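PDB 3E02: 3-keto-5-aminohexanoate cleavage protein from Burkholderia xenovorans LB400, which binds zinc and probably cleaves beta-keto acids such as 3-keto-5-aminohexanoate. Local coordinates for residues Leu91-Ser94 with Leu95-Leu99; Ala183-Asp187 with Arg188-Glu192; Leu214-Met217 with Arg218-Asp222; His239-Pro242 with Phe243-Met246; Val277-Ile280 with Arg281-Ile284. All coordinates share one frame; numbering follows the deposited sequence. Where two conformers were deposited one is given.

Contact 1 of 5, residues Leu91-Ser94 with Leu95-Leu99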
# COMPACT_ATOMS: atom_id res chain seq x y z
N LEU A 91 -24.79 -21.98 -7.39
CA LEU A 91 -23.51 -22.68 -7.47
C LEU A 91 -23.76 -24.10 -8.00
O LEU A 91 -24.65 -24.80 -7.50
CB LEU A 91 -22.81 -22.72 -6.10
CG LEU A 91 -22.53 -21.39 -5.39
CD1 LEU A 91 -21.73 -21.63 -4.11
CD2 LEU A 91 -21.80 -20.39 -6.28
N GLY A 92 -23.03 -24.48 -9.06
CA GLY A 92 -23.15 -25.79 -9.71
C GLY A 92 -23.85 -25.78 -11.07
O GLY A 92 -23.89 -26.83 -11.74
N MSE A 93 -24.41 -24.63 -11.47
CA MSE A 93 -25.11 -24.51 -12.76
C MSE A 93 -24.14 -24.35 -13.92
O MSE A 93 -23.05 -23.80 -13.74
CB MSE A 93 -26.05 -23.31 -12.76
CG MSE A 93 -27.17 -23.43 -11.77
SE MSE A 93 -28.33 -21.90 -11.85
CE MSE A 93 -29.55 -22.40 -10.38
N SER A 94 -24.54 -24.82 -15.09
CA SER A 94 -23.73 -24.70 -16.31
C SER A 94 -23.86 -23.28 -16.85
O SER A 94 -24.75 -22.54 -16.43
CB SER A 94 -24.23 -25.68 -17.36
OG SER A 94 -25.58 -25.41 -17.68
N LEU A 95 -23.00 -22.91 -17.80
CA LEU A 95 -23.05 -21.56 -18.38
C LEU A 95 -24.35 -21.33 -19.16
O LEU A 95 -24.87 -20.20 -19.13
CB LEU A 95 -21.82 -21.23 -19.25
CG LEU A 95 -21.67 -19.75 -19.68
CD1 LEU A 95 -21.56 -18.79 -18.47
CD2 LEU A 95 -20.47 -19.58 -20.58
N ASP A 96 -24.86 -22.37 -19.83
CA ASP A 96 -26.15 -22.31 -20.56
C ASP A 96 -27.27 -21.91 -19.62
O ASP A 96 -28.00 -20.96 -19.90
CB ASP A 96 -26.53 -23.67 -21.19
CG ASP A 96 -25.68 -24.05 -22.41
OD1 ASP A 96 -24.99 -23.20 -23.01
OD2 ASP A 96 -25.72 -25.25 -22.78
N GLU A 97 -27.38 -22.63 -18.50
CA GLU A 97 -28.37 -22.31 -17.47
C GLU A 97 -28.16 -20.88 -16.95
O GLU A 97 -29.10 -20.12 -16.80
CB GLU A 97 -28.25 -23.22 -16.26
CG GLU A 97 -28.56 -24.67 -16.43
CD GLU A 97 -28.22 -25.42 -15.14
OE1 GLU A 97 -28.89 -25.14 -14.12
OE2 GLU A 97 -27.28 -26.24 -15.16
N ARG A 98 -26.91 -20.54 -16.66
CA ARG A 98 -26.56 -19.24 -16.10
C ARG A 98 -26.90 -18.03 -16.96
O ARG A 98 -27.38 -17.03 -16.42
CB ARG A 98 -25.10 -19.22 -15.69
CG ARG A 98 -24.81 -20.10 -14.47
CD ARG A 98 -23.32 -20.29 -14.33
NE ARG A 98 -22.68 -18.98 -14.17
CZ ARG A 98 -21.37 -18.75 -14.19
NH1 ARG A 98 -20.49 -19.73 -14.34
NH2 ARG A 98 -20.92 -17.51 -14.04
N LEU A 99 -26.69 -18.13 -18.27
CA LEU A 99 -27.00 -17.03 -19.21
C LEU A 99 -28.48 -16.94 -19.62
O LEU A 99 -28.90 -15.88 -20.11
CB LEU A 99 -26.13 -17.12 -20.48
CG LEU A 99 -24.61 -16.94 -20.33
CD1 LEU A 99 -23.91 -17.16 -21.69
CD2 LEU A 99 -24.24 -15.58 -19.74
O HOH W 1 -20.77 -22.76 -14.59
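Glu97 OE2 is gripped twice by Ser94, once by its amide and once by its hydroxyl. The backbone bond is almost straight: Ser94 N lies 3.1 Å from Glu97 OE2, at 177°, and comes from well above the carboxylate plane. Ser94 OG donates to the same oxygen over 3.2 Å, on its anti side and from the same face as the amide. The serine hydroxyl also looks forward into the helix and accepts a weak bond from Glu97 N, 3.4 Å from Ser94 OG. Its chi1 of 60° sets OG between the backbone N and the carbonyl carbon, where it can face both the amide and the carboxylate of Glu97. With Arg98 N bonded to Ser94 O, the first turn is closed. The other carboxylate oxygen rests against a selenomethionine: Glu97 OE1 is 3.4 Å from Met93 CG, the two chains crossing at about a right angle. Arg98 runs back along the loop, its CG 3.8 Å from Met93 CB. A water lying in the plane of its guanidinium donates to Met93 O at 2.6 Å and accepts from Arg98 NH1, while Leu95 CD1 covers one face of that group. The guanidinium also bonds to Thr87 O, Ser149 O and Asn150 OD1, tying the helix start to other parts of the chain; Asp96 turns instead to a salt bridge with Arg157 of helix 152-163. The reciprocal Ser94-Glu97 pairing is a capping box, with Ser94 as N-cap of helix 95-105, which follows barrel strand 82-85.

Contact 2 of 5, residues Ala183-Asp187 with Arg188-Glu192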
# COMPACT_ATOMS: atom_id res chain seq x y z
N ALA A 183 -8.88 -6.09 -17.72
CA ALA A 183 -7.96 -5.30 -18.56
C ALA A 183 -7.67 -5.97 -19.92
O ALA A 183 -7.60 -5.29 -20.95
CB ALA A 183 -6.65 -4.99 -17.81
N HIS A 184 -7.52 -7.29 -19.91
CA HIS A 184 -7.35 -8.09 -21.13
C HIS A 184 -8.49 -7.81 -22.13
O HIS A 184 -8.24 -7.55 -23.32
CB HIS A 184 -7.27 -9.60 -20.78
CG HIS A 184 -7.32 -10.51 -21.96
ND1 HIS A 184 -6.24 -10.75 -22.77
CD2 HIS A 184 -8.35 -11.23 -22.47
CE1 HIS A 184 -6.59 -11.59 -23.72
NE2 HIS A 184 -7.86 -11.90 -23.57
N PHE A 185 -9.73 -7.83 -21.63
CA PHE A 185 -10.93 -7.58 -22.45
C PHE A 185 -11.10 -6.11 -22.83
O PHE A 185 -11.48 -5.80 -23.97
CB PHE A 185 -12.17 -8.14 -21.76
CG PHE A 185 -12.18 -9.62 -21.72
CD1 PHE A 185 -12.39 -10.34 -22.90
CD2 PHE A 185 -11.94 -10.32 -20.55
CE1 PHE A 185 -12.37 -11.74 -22.92
CE2 PHE A 185 -11.93 -11.72 -20.54
CZ PHE A 185 -12.14 -12.43 -21.73
N VAL A 186 -10.80 -5.22 -21.88
CA VAL A 186 -10.83 -3.77 -22.14
C VAL A 186 -9.84 -3.43 -23.26
O VAL A 186 -10.23 -2.74 -24.21
CB VAL A 186 -10.55 -2.94 -20.88
CG1 VAL A 186 -10.34 -1.44 -21.23
CG2 VAL A 186 -11.69 -3.12 -19.87
N ASP A 187 -8.62 -3.94 -23.19
CA ASP A 187 -7.60 -3.73 -24.25
C ASP A 187 -8.03 -4.27 -25.62
O ASP A 187 -7.66 -3.70 -26.64
CB ASP A 187 -6.24 -4.32 -23.86
CG ASP A 187 -5.60 -3.62 -22.67
OD1 ASP A 187 -6.03 -2.50 -22.29
OD2 ASP A 187 -4.67 -4.22 -22.08
N ARG A 188 -8.82 -5.35 -25.63
CA ARG A 188 -9.38 -5.91 -26.87
C ARG A 188 -10.70 -5.26 -27.31
O ARG A 188 -11.29 -5.68 -28.31
CB ARG A 188 -9.57 -7.41 -26.72
CG ARG A 188 -8.27 -8.19 -26.58
CD ARG A 188 -8.57 -9.60 -26.19
NE ARG A 188 -9.38 -10.25 -27.22
CZ ARG A 188 -10.10 -11.36 -27.08
NH1 ARG A 188 -10.15 -12.02 -25.92
NH2 ARG A 188 -10.78 -11.81 -28.13
N LYS A 189 -11.18 -4.27 -26.55
CA LYS A 189 -12.41 -3.52 -26.83
C LYS A 189 -13.71 -4.36 -26.89
O LYS A 189 -14.65 -4.00 -27.60
CB LYS A 189 -12.19 -2.63 -28.07
CG LYS A 189 -11.17 -1.53 -27.79
CD LYS A 189 -10.70 -0.80 -29.03
CE LYS A 189 -9.97 0.50 -28.67
NZ LYS A 189 -8.93 0.33 -27.61
N LEU A 190 -13.76 -5.45 -26.12
CA LEU A 190 -14.96 -6.28 -26.04
C LEU A 190 -16.02 -5.66 -25.12
O LEU A 190 -17.20 -6.03 -25.18
CB LEU A 190 -14.64 -7.72 -25.65
CG LEU A 190 -13.64 -8.45 -26.58
CD1 LEU A 190 -13.64 -9.94 -26.28
CD2 LEU A 190 -13.94 -8.24 -28.07
N VAL A 191 -15.58 -4.72 -24.27
CA VAL A 191 -16.45 -3.90 -23.43
C VAL A 191 -15.95 -2.45 -23.54
O VAL A 191 -14.74 -2.22 -23.71
CB VAL A 191 -16.50 -4.40 -21.97
CG1 VAL A 191 -17.26 -5.72 -21.91
CG2 VAL A 191 -15.09 -4.52 -21.38
N GLU A 192 -16.87 -1.49 -23.47
CA GLU A 192 -16.58 -0.06 -23.58
C GLU A 192 -16.79 0.64 -22.24
O GLU A 192 -17.59 0.19 -21.43
CB GLU A 192 -17.52 0.60 -24.60
CG GLU A 192 -17.38 0.10 -26.04
CD GLU A 192 -16.07 0.50 -26.74
OE1 GLU A 192 -15.29 1.34 -26.21
OE2 GLU A 192 -15.83 -0.02 -27.85
O HOH W 2 -12.58 -0.80 -24.33
O HOH W 3 -9.34 0.00 -24.78
O HOH W 4 -6.19 -1.28 -26.75
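His184 and Arg188 cross aslant, their ring and guanidinium planes 62° apart. Arg188 CD sits over one face of the imidazole, off toward the rim, in a CH-pi contact 3.9 Å from the ring centroid. The arginine then bends at chi3 (61°), which brings NH1 round to the ring nitrogen: Arg188 NH1 donates to His184 NE2 over 3.3 Å, tilted from both planes. Phe185 points the same way as Arg188 and lies alongside it, with Phe185 CE1 3.7 Å from Arg188 NH1. Leu190 CD1 touches both: it lies in plane at the phenyl edge, 3.6 Å from Phe185 CD1, and over one face of the guanidinium. The helix ends here in a Schellman motif. Lys189 adopts positive phi (60°), and Leu190 N bonds to Phe185 O while Lys189 N reaches Val186 O from above its carbonyl plane. Two waters also donate to Val186 O, linking it to Val191 O and Lys189 NZ. Arg188 NH1 has a salt bridge to Glu156 of helix 152-163, on which Phe185 also packs. Val186 leans on Phe225 of helix 211-225, and Val191 on Phe169 and Phe171 of strand 168-173, as the chain turns toward strand 195-201.

Contact 3 of 5, residues Leu214-Met217 with Arg218-Asp222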
# COMPACT_ATOMS: atom_id res chain seq x y z
N LEU A 214 -9.07 -3.46 -0.21
CA LEU A 214 -9.90 -2.52 -0.96
C LEU A 214 -9.07 -1.39 -1.55
O LEU A 214 -9.19 -1.09 -2.74
CB LEU A 214 -11.04 -1.96 -0.10
CG LEU A 214 -11.92 -0.86 -0.71
CD1 LEU A 214 -12.49 -1.26 -2.06
CD2 LEU A 214 -13.02 -0.55 0.32
N LEU A 215 -8.24 -0.76 -0.72
CA LEU A 215 -7.39 0.33 -1.21
C LEU A 215 -6.41 -0.18 -2.26
O LEU A 215 -6.15 0.53 -3.21
CB LEU A 215 -6.65 1.08 -0.09
CG LEU A 215 -7.50 2.10 0.68
CD1 LEU A 215 -8.42 1.40 1.69
CD2 LEU A 215 -6.61 3.13 1.38
N HIS A 216 -5.91 -1.41 -2.10
CA HIS A 216 -5.00 -1.99 -3.08
C HIS A 216 -5.68 -2.20 -4.43
O HIS A 216 -5.12 -1.84 -5.45
CB HIS A 216 -4.37 -3.30 -2.59
CG HIS A 216 -3.42 -3.90 -3.58
ND1 HIS A 216 -2.19 -3.35 -3.86
CD2 HIS A 216 -3.54 -4.99 -4.39
CE1 HIS A 216 -1.59 -4.08 -4.79
NE2 HIS A 216 -2.39 -5.08 -5.12
N MSE A 217 -6.89 -2.78 -4.41
CA MSE A 217 -7.65 -2.99 -5.64
C MSE A 217 -7.98 -1.66 -6.34
O MSE A 217 -7.91 -1.59 -7.57
CB MSE A 217 -8.90 -3.82 -5.37
CG MSE A 217 -8.58 -5.29 -5.12
SE MSE A 217 -10.16 -6.35 -4.88
CE MSE A 217 -10.60 -6.59 -6.75
N ARG A 218 -8.26 -0.60 -5.57
CA ARG A 218 -8.50 0.72 -6.18
C ARG A 218 -7.22 1.24 -6.86
O ARG A 218 -7.29 1.80 -7.96
CB ARG A 218 -9.03 1.75 -5.19
CG ARG A 218 -9.55 2.96 -5.97
CD ARG A 218 -10.02 4.08 -5.19
NE ARG A 218 -9.02 4.64 -4.29
CZ ARG A 218 -9.14 5.82 -3.69
NH1 ARG A 218 -10.18 6.61 -3.95
NH2 ARG A 218 -8.20 6.23 -2.86
N THR A 219 -6.06 1.05 -6.22
CA THR A 219 -4.77 1.46 -6.79
C THR A 219 -4.46 0.76 -8.11
O THR A 219 -4.03 1.40 -9.09
CB THR A 219 -3.62 1.23 -5.77
OG1 THR A 219 -3.89 2.04 -4.63
CG2 THR A 219 -2.27 1.59 -6.33
N ILE A 220 -4.70 -0.54 -8.13
CA ILE A 220 -4.50 -1.35 -9.34
C ILE A 220 -5.50 -0.97 -10.43
O ILE A 220 -5.10 -0.81 -11.59
CB ILE A 220 -4.55 -2.87 -9.01
CG1 ILE A 220 -3.38 -3.25 -8.08
CG2 ILE A 220 -4.52 -3.71 -10.29
CD1 ILE A 220 -1.96 -2.90 -8.60
N ALA A 221 -6.77 -0.81 -10.07
CA ALA A 221 -7.83 -0.38 -11.02
C ALA A 221 -7.49 0.99 -11.62
O ALA A 221 -7.68 1.20 -12.82
CB ALA A 221 -9.20 -0.37 -10.37
N ASP A 222 -6.99 1.91 -10.80
CA ASP A 222 -6.54 3.22 -11.31
C ASP A 222 -5.41 3.07 -12.32
O ASP A 222 -5.41 3.76 -13.34
CB ASP A 222 -6.08 4.16 -10.19
CG ASP A 222 -7.23 4.73 -9.36
OD1 ASP A 222 -8.40 4.61 -9.73
OD2 ASP A 222 -6.93 5.31 -8.30
O HOH W 5 -6.40 3.28 -3.07
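One face of the His216 imidazole carries Ile220 CG1, which lies 3.6 Å above the ring plane and is displaced toward the rim. This is a CH-pi contact between residues one helical turn apart, with Ile220 CG1 4.0 Å from the ring centroid and 26° off its normal; Ile220 CD1 follows, 4.0 Å from His216 CE1. The histidine ring swings toward the next turn because CG stands anti to the backbone N (chi1 -179°), and the isoleucine meets it with CG1 beside its own N. A stacked His216 of the second subunit also meets this ring, and His216 NE2 is hydrogen-bonded to Asn213 OD1 of that subunit. The second flat group, the Arg218 guanidinium, holds a water at its edge and in its plane. That water accepts from Arg218 NE at 3.2 Å and donates to Leu215 O at 2.8 Å, bridging side chain and backbone. Leu215 O also accepts from Thr219 N, and Thr219 OG1 stands 3.1 Å from Leu215 O, although its proton has another possible acceptor. The arginine runs out extended as far as CD; a bend at chi3 (58°) then turns NE to the water, and NH2 makes a salt bridge to Glu212 of the third subunit. The backbone bonds from Arg218, Ile220 and Ala221 continue the regular alpha-helical ladder. Helix 211-225 is the crossover of a beta-alpha-beta unit: Leu214, Met217 and Ala221 pack on strand 195-201, Leu214 and Ala221 also on strand 229-235, while Met217 and Ile220 meet helix 176-187.

Contact 4 of 5, residues His239-Pro242 with Phe243-Met246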
# COMPACT_ATOMS: atom_id res chain seq x y z
N HIS A 239 -18.85 -7.92 7.56
CA HIS A 239 -17.97 -6.97 6.86
C HIS A 239 -18.68 -5.99 5.96
O HIS A 239 -18.06 -5.02 5.54
CB HIS A 239 -16.92 -7.73 6.02
CG HIS A 239 -16.13 -8.71 6.81
ND1 HIS A 239 -15.26 -8.31 7.81
CD2 HIS A 239 -16.05 -10.05 6.75
CE1 HIS A 239 -14.72 -9.39 8.36
NE2 HIS A 239 -15.18 -10.45 7.73
N GLN A 240 -19.97 -6.24 5.68
CA GLN A 240 -20.77 -5.43 4.76
C GLN A 240 -20.73 -3.94 5.06
O GLN A 240 -20.29 -3.18 4.23
CB GLN A 240 -22.23 -5.87 4.76
CG GLN A 240 -23.15 -5.12 3.80
CD GLN A 240 -24.55 -5.67 3.85
OE1 GLN A 240 -25.25 -5.45 4.83
NE2 GLN A 240 -24.95 -6.40 2.81
N MSE A 241 -21.20 -3.53 6.24
CA MSE A 241 -21.27 -2.09 6.54
C MSE A 241 -19.94 -1.34 6.58
O MSE A 241 -19.84 -0.26 5.96
CB MSE A 241 -22.15 -1.81 7.77
CG MSE A 241 -23.61 -2.14 7.49
SE MSE A 241 -24.43 -1.02 6.10
CE MSE A 241 -26.03 -2.06 5.81
N PRO A 242 -18.92 -1.87 7.27
CA PRO A 242 -17.60 -1.21 7.23
C PRO A 242 -17.03 -1.10 5.82
O PRO A 242 -16.50 -0.04 5.47
CB PRO A 242 -16.71 -2.13 8.08
CG PRO A 242 -17.62 -2.92 8.88
CD PRO A 242 -18.92 -3.00 8.21
N PHE A 243 -17.15 -2.16 5.02
CA PHE A 243 -16.62 -2.12 3.64
C PHE A 243 -17.33 -1.15 2.71
O PHE A 243 -16.67 -0.41 2.00
CB PHE A 243 -16.51 -3.51 3.01
CG PHE A 243 -15.18 -4.13 3.26
CD1 PHE A 243 -14.82 -4.55 4.54
CD2 PHE A 243 -14.23 -4.19 2.24
CE1 PHE A 243 -13.55 -5.08 4.78
CE2 PHE A 243 -12.97 -4.71 2.48
CZ PHE A 243 -12.63 -5.14 3.74
N VAL A 244 -18.66 -1.14 2.73
CA VAL A 244 -19.42 -0.19 1.89
C VAL A 244 -19.23 1.25 2.38
O VAL A 244 -19.25 2.15 1.56
CB VAL A 244 -20.89 -0.57 1.69
CG1 VAL A 244 -20.99 -1.93 0.97
CG2 VAL A 244 -21.69 -0.57 3.01
N THR A 245 -19.06 1.46 3.70
CA THR A 245 -18.75 2.81 4.24
C THR A 245 -17.38 3.26 3.71
O THR A 245 -17.21 4.41 3.27
CB THR A 245 -18.83 2.85 5.76
OG1 THR A 245 -20.15 2.44 6.16
CG2 THR A 245 -18.54 4.28 6.30
N MSE A 246 -16.40 2.35 3.75
CA MSE A 246 -15.05 2.59 3.21
C MSE A 246 -15.17 2.99 1.72
O MSE A 246 -14.55 3.97 1.28
CB MSE A 246 -14.18 1.33 3.44
CG MSE A 246 -12.66 1.44 3.35
SE MSE A 246 -11.93 0.13 4.73
CE MSE A 246 -12.80 -1.39 4.22
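Hydrogen bonds centre on Met241 O, which takes two donors from Thr245. Thr245 OG1 donates over 2.7 Å to Met241 O from above the carbonyl plane, and Thr245 N, 2.9 Å from Met241 O, arrives from the opposite face. The hydroxyl turns back to this oxygen because OG1 stands anti to its own carbonyl carbon (chi1 -58°), and the bond satisfies it within a buried side of the helix. Either side of this pair the alpha-helical ladder runs on: Phe243 N bonds to His239 O, Val244 N to Gln240 O, and Met246 N to Pro242 O. Pro242, near the helix start, has no amide hydrogen to give. Apolar contacts are looser. Val244 CG2 is 4.2 Å from Met241 SE, the selenium of a selenomethionine whose chain bends at chi2 (-64°), and Phe243 CD1 touches His239 CB at 4.1 Å. Carbon also approaches backbone carbonyls of the preceding turn: Val244 CG2 lies 3.2 Å from Gln240 O, and His239 O sits at the phenyl edge of Phe243, near its plane, with Phe243 CD1 3.4 Å from His239 O. Helix 240-249 joins strand 229-235 to strand 253-256. Phe243 packs on Val233 and Ala235 of the first strand, Met241 and Val244 on the second, and Val244 and Thr245 on helix 273-286. Pro242 and Met246 also meet Ile249 of the third subunit, where Thr245 faces its own counterpart.

Contact 5 of 5, residues Val277-Ile280 with Arg281-Ile284. With EDO (1,2-ethanediol), chain L.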
# COMPACT_ATOMS: atom_id res chain seq x y z
N VAL A 277 -30.51 -0.95 3.32
CA VAL A 277 -30.50 0.22 2.41
C VAL A 277 -30.65 1.49 3.26
O VAL A 277 -29.85 2.44 3.11
CB VAL A 277 -31.60 0.12 1.31
CG1 VAL A 277 -31.65 1.42 0.44
CG2 VAL A 277 -31.37 -1.10 0.42
N ARG A 278 -31.60 1.49 4.19
CA ARG A 278 -31.79 2.63 5.09
C ARG A 278 -30.53 2.94 5.89
O ARG A 278 -30.14 4.12 5.99
CB ARG A 278 -32.99 2.44 6.03
CG ARG A 278 -34.33 2.61 5.33
CD ARG A 278 -35.45 2.82 6.30
NE ARG A 278 -35.71 1.65 7.14
CZ ARG A 278 -36.44 0.59 6.78
NH1 ARG A 278 -37.04 0.48 5.60
NH2 ARG A 278 -36.59 -0.40 7.66
N LYS A 279 -29.87 1.90 6.40
CA LYS A 279 -28.64 2.09 7.19
C LYS A 279 -27.50 2.74 6.41
O LYS A 279 -26.93 3.73 6.87
CB LYS A 279 -28.17 0.80 7.87
CG LYS A 279 -26.84 0.96 8.61
CD LYS A 279 -26.47 -0.22 9.47
CE LYS A 279 -27.25 -0.27 10.75
NZ LYS A 279 -26.68 -1.24 11.74
N ILE A 280 -27.17 2.18 5.24
CA ILE A 280 -26.08 2.74 4.44
C ILE A 280 -26.41 4.16 3.99
O ILE A 280 -25.53 5.02 3.98
CB ILE A 280 -25.60 1.82 3.28
CG1 ILE A 280 -24.25 2.34 2.71
CG2 ILE A 280 -26.69 1.62 2.22
CD1 ILE A 280 -23.13 2.59 3.79
N ARG A 281 -27.69 4.43 3.69
CA ARG A 281 -28.12 5.78 3.35
C ARG A 281 -27.93 6.75 4.51
O ARG A 281 -27.49 7.88 4.29
CB ARG A 281 -29.56 5.79 2.86
CG ARG A 281 -29.98 7.16 2.39
CD ARG A 281 -31.34 7.11 1.78
NE ARG A 281 -31.69 8.40 1.19
CZ ARG A 281 -32.82 8.64 0.52
NH1 ARG A 281 -33.73 7.69 0.35
NH2 ARG A 281 -33.03 9.86 0.02
N ARG A 282 -28.25 6.32 5.74
CA ARG A 282 -28.00 7.17 6.93
C ARG A 282 -26.51 7.50 7.09
O ARG A 282 -26.15 8.66 7.29
CB ARG A 282 -28.55 6.57 8.21
CG ARG A 282 -30.09 6.59 8.28
CD ARG A 282 -30.57 6.31 9.66
NE ARG A 282 -30.09 5.03 10.19
CZ ARG A 282 -30.62 3.84 9.96
NH1 ARG A 282 -31.72 3.68 9.23
NH2 ARG A 282 -30.05 2.77 10.51
N ILE A 283 -25.65 6.48 6.95
CA ILE A 283 -24.20 6.64 7.05
C ILE A 283 -23.70 7.65 5.99
O ILE A 283 -22.97 8.59 6.31
CB ILE A 283 -23.45 5.28 6.92
CG1 ILE A 283 -23.74 4.35 8.11
CG2 ILE A 283 -21.96 5.52 6.82
CD1 ILE A 283 -23.26 2.88 7.95
N ILE A 284 -24.10 7.44 4.73
CA ILE A 284 -23.82 8.34 3.59
C ILE A 284 -24.19 9.79 3.92
O ILE A 284 -23.39 10.72 3.72
CB ILE A 284 -24.56 7.83 2.29
CG1 ILE A 284 -23.83 6.60 1.75
CG2 ILE A 284 -24.67 8.91 1.18
CD1 ILE A 284 -24.60 5.86 0.64
C1 EDO L . -34.09 0.53 10.72
O1 EDO L . -35.35 -0.17 10.70
C2 EDO L . -33.58 0.70 9.28
O2 EDO L . -32.19 0.43 9.08
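Arg278 and Arg282 share a folded shape: CG of each is anti to the carbonyl carbon (chi1 -75° and -71°), and a bend at chi3 curls each chain, that of Arg282 back over the preceding turn. They lie one turn apart on helix 273-286, an outer helix of the TIM-barrel fold. The Arg282 guanidinium lays one face on the backbone of that turn, with Lys279 CA 3.6 Å above its plane, and its NH1 comes 3.7 Å from Arg278 CB. A 1,2-ethanediol, probably from the crystallisation liquor, bridges the two arginines through weak bonds: Arg278 NH2 reaches O1 in plane at 3.3 Å, and both terminal nitrogens of Arg282 reach O2. The diol is also bonded to Glu275 O. The two like charges come near without touching, Arg278 NE 4.9 Å from Arg282 NH1, and Arg282 NE has a counter-ion in Glu286 of the third subunit. Lys279, bent at chi3, passes Arg282 obliquely, and its NZ bonds to Ser264 O and to Glu286 O of that same subunit, placing this polar face at an interface. Arg281 goes another way, with its NE in a salt bridge to Glu285. On the buried flank Ile280 packs on strand 253-256 and helix 240-249, Ile283 on that helix, and Ile284 on loop residues such as Ile8. Ile280 CD1 lies 4.1 Å from Ile283 CB. Four successive backbone bonds hold the turns; in the last, Ile284 N donates to Ile280 O over 2.9 Å, while Ile284 CD1 rests 4.1 Å from Ile280 CG1.

How the contacts relate
The five contacts follow in series along the chain and all lie on or at the ends of helices around the parallel strands of the TIM-barrel fold. Contacts 4 and 5, with centres 11 Å apart, touch through helices 240-249 and 273-286: Val244 CG2 is 3.6 Å from Ile280 CD1. Contact 3 reaches contact 4 from helix 211-225, where Leu214 CD2 lies 4.0 Å from Phe243 O, and all three touch the third subunit. Contact 2 touches none of the others; its nearest atoms are about 8 Å from contact 3 and about 11 Å from contact 1. Contact 1 lies across the chain's centre from contacts 4 and 5, so the set samples helices on different sides of the barrel.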